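PDB 1P2X: Ras GTPase-activating-like protein rng2, which binds actin filaments through its calponin-homology domain and is required to build the contractile F-actin ring at the division site. Local coordinates for residues D8-V13 with S140-R145. Sequence-based numbering, arbitrary orientation.
Sequences DYLCRV and SIIVRR
Ile142 lays its CG1 arm against the branched end of Leu10. The closest pair is Leu10 CG with Ile142 CG1 at 3.8 Å, and both leucine methyls reach the same methylene, CD1 and CD2 each lying 3.9 Å from Ile142 CG1. With CG anti to the carbonyl carbon (chi1 -85°), Leu10 brings its branched end over to the isoleucine, and Phe134 packs on the leucine as well. The second branch of Ile142 serves a different neighbour: CG2 approaches the Tyr9 ring at its edge, near the ring plane, 4.3 Å from CD2. One isoleucine thus touches two successive residues of helix 2-23. Helix 2-23 is the first helix of this chain, which is the calponin-homology domain of Rng2, an all-helical actin-binding module, and here its N-terminal half is crossed by helix 136-147, near the C-terminal end of the chain; the local axes run 104° apart and approach to 10.7 Å, and the contacts between the two segments are made by side chains. Tyr9 also touches Pro103 and Ile106 of helix 102-117, while Val13 CG2, one turn further on, covers part of one face of its ring. Arg145 comes in beyond Ile142, its chain bent at chi2 and chi3; the guanidinium and ring planes are 90° apart, with NH1 4.1 Å from Tyr9 CE2. Both polar ends converge on Glu35 of helix 34-37: its OE1 hydrogen-bonds Tyr9 OH and its OE2 forms a salt bridge with Arg145 NH2, the two carboxylate oxygens being divided between the side chains and fixing the phenol hydroxyl and the guanidinium next to each other.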
loop_
_atom_site.group_PDB
_atom_site.type_symbol
_atom_site.label_atom_id
_atom_site.label_comp_id
_atom_site.label_asym_id
_atom_site.label_seq_id
_atom_site.Cartn_x
_atom_site.Cartn_y
_atom_site.Cartn_z
ATOM N N ASP A 8 6.757 -11.360 -7.771
ATOM C CA ASP A 8 7.392 -10.062 -7.588
ATOM C C ASP A 8 6.438 -9.049 -6.960
ATOM O O ASP A 8 6.794 -8.399 -5.981
ATOM C CG ASP A 8 9.240 -10.149 -9.288
ATOM O OD1 ASP A 8 9.918 -10.801 -8.457
ATOM O OD2 ASP A 8 9.690 -9.927 -10.428
ATOM N N TYR A 9 5.230 -8.934 -7.514
ATOM C CA TYR A 9 4.244 -7.997 -6.992
ATOM C C TYR A 9 3.911 -8.311 -5.531
ATOM O O TYR A 9 3.697 -7.402 -4.725
ATOM C CB TYR A 9 2.958 -7.985 -7.841
ATOM C CG TYR A 9 1.930 -7.018 -7.291
ATOM C CD1 TYR A 9 2.210 -5.651 -7.212
ATOM C CD2 TYR A 9 0.729 -7.470 -6.756
ATOM C CE1 TYR A 9 1.317 -4.758 -6.607
ATOM C CE2 TYR A 9 -0.173 -6.581 -6.160
ATOM C CZ TYR A 9 0.133 -5.231 -6.085
ATOM O OH TYR A 9 -0.723 -4.358 -5.455
ATOM N N LEU A 10 3.870 -9.593 -5.189
ATOM C CA LEU A 10 3.609 -9.978 -3.809
ATOM C C LEU A 10 4.754 -9.512 -2.922
ATOM O O LEU A 10 4.547 -9.172 -1.756
ATOM C CB LEU A 10 3.415 -11.500 -3.685
ATOM C CG LEU A 10 1.995 -12.005 -3.957
ATOM C CD1 LEU A 10 1.963 -13.538 -3.972
ATOM C CD2 LEU A 10 1.053 -11.455 -2.893
ATOM N N CYS A 11 5.969 -9.497 -3.461
ATOM C CA CYS A 11 7.106 -9.002 -2.688
ATOM C C CYS A 11 6.942 -7.502 -2.482
ATOM O O CYS A 11 7.231 -6.986 -1.408
ATOM C CB CYS A 11 8.431 -9.261 -3.401
ATOM S SG CYS A 11 8.929 -10.988 -3.434
ATOM N N ARG A 12 6.467 -6.809 -3.510
ATOM C CA ARG A 12 6.258 -5.378 -3.401
ATOM C C ARG A 12 5.224 -5.087 -2.320
ATOM O O ARG A 12 5.410 -4.181 -1.500
ATOM C CB ARG A 12 5.818 -4.790 -4.745
ATOM C CG ARG A 12 6.751 -5.146 -5.933
ATOM C CD ARG A 12 8.115 -4.439 -5.877
ATOM N NE ARG A 12 9.112 -5.109 -5.037
ATOM C CZ ARG A 12 9.818 -6.172 -5.403
ATOM N NH1 ARG A 12 9.651 -6.711 -6.604
ATOM N NH2 ARG A 12 10.724 -6.686 -4.581
ATOM N N VAL A 13 4.134 -5.852 -2.314
ATOM C CA VAL A 13 3.081 -5.686 -1.315
ATOM C C VAL A 13 3.624 -6.003 0.087
ATOM O O VAL A 13 3.327 -5.300 1.055
ATOM C CB VAL A 13 1.861 -6.609 -1.613
ATOM C CG1 VAL A 13 0.766 -6.394 -0.571
ATOM C CG2 VAL A 13 1.316 -6.344 -2.998
ATOM N N SER A 140 -0.999 -18.036 -7.352
ATOM C CA SER A 140 -2.002 -18.305 -8.398
ATOM C C SER A 140 -3.150 -17.320 -8.320
ATOM O O SER A 140 -3.716 -16.931 -9.337
ATOM C CB SER A 140 -2.592 -19.712 -8.250
ATOM O OG SER A 140 -1.591 -20.701 -8.215
ATOM N N ILE A 141 -3.516 -16.938 -7.102
ATOM C CA ILE A 141 -4.596 -15.970 -6.932
ATOM C C ILE A 141 -4.211 -14.669 -7.613
ATOM O O ILE A 141 -5.035 -14.049 -8.285
ATOM C CB ILE A 141 -4.894 -15.712 -5.437
ATOM C CG1 ILE A 141 -5.576 -16.941 -4.825
ATOM C CG2 ILE A 141 -5.774 -14.482 -5.270
ATOM C CD1 ILE A 141 -6.904 -17.290 -5.476
ATOM N N ILE A 142 -2.955 -14.251 -7.437
ATOM C CA ILE A 142 -2.476 -13.010 -8.060
ATOM C C ILE A 142 -2.430 -13.187 -9.581
ATOM O O ILE A 142 -2.819 -12.294 -10.329
ATOM C CB ILE A 142 -1.079 -12.602 -7.525
ATOM C CG1 ILE A 142 -1.126 -12.429 -6.003
ATOM C CG2 ILE A 142 -0.618 -11.302 -8.176
ATOM C CD1 ILE A 142 -2.068 -11.331 -5.524
ATOM N N VAL A 143 -1.953 -14.341 -10.035
ATOM C CA VAL A 143 -1.943 -14.617 -11.464
ATOM C C VAL A 143 -3.358 -14.435 -12.035
ATOM O O VAL A 143 -3.543 -13.749 -13.048
ATOM C CB VAL A 143 -1.458 -16.040 -11.762
ATOM C CG1 VAL A 143 -1.624 -16.350 -13.245
ATOM C CG2 VAL A 143 0.012 -16.178 -11.368
ATOM N N ARG A 144 -4.348 -15.041 -11.378
ATOM C CA ARG A 144 -5.749 -14.941 -11.797
ATOM C C ARG A 144 -6.224 -13.487 -11.764
ATOM O O ARG A 144 -6.886 -13.010 -12.688
ATOM C CB ARG A 144 -6.630 -15.807 -10.880
ATOM C CG ARG A 144 -8.143 -15.685 -11.112
ATOM C CD ARG A 144 -8.947 -16.732 -10.326
ATOM N NE ARG A 144 -10.385 -16.476 -10.406
ATOM C CZ ARG A 144 -11.059 -15.701 -9.564
ATOM N NH1 ARG A 144 -10.442 -15.106 -8.551
ATOM N NH2 ARG A 144 -12.356 -15.503 -9.744
ATOM N N ARG A 145 -5.878 -12.772 -10.702
ATOM C CA ARG A 145 -6.276 -11.373 -10.609
ATOM C C ARG A 145 -5.730 -10.545 -11.781
ATOM O O ARG A 145 -6.457 -9.752 -12.390
ATOM C CB ARG A 145 -5.803 -10.763 -9.284
ATOM C CG ARG A 145 -6.699 -9.650 -8.780
ATOM C CD ARG A 145 -5.902 -8.498 -8.176
ATOM N NE ARG A 145 -5.321 -8.842 -6.885
ATOM C CZ ARG A 145 -4.535 -8.037 -6.183
ATOM N NH1 ARG A 145 -4.228 -6.834 -6.649
ATOM N NH2 ARG A 145 -4.049 -8.438 -5.017
#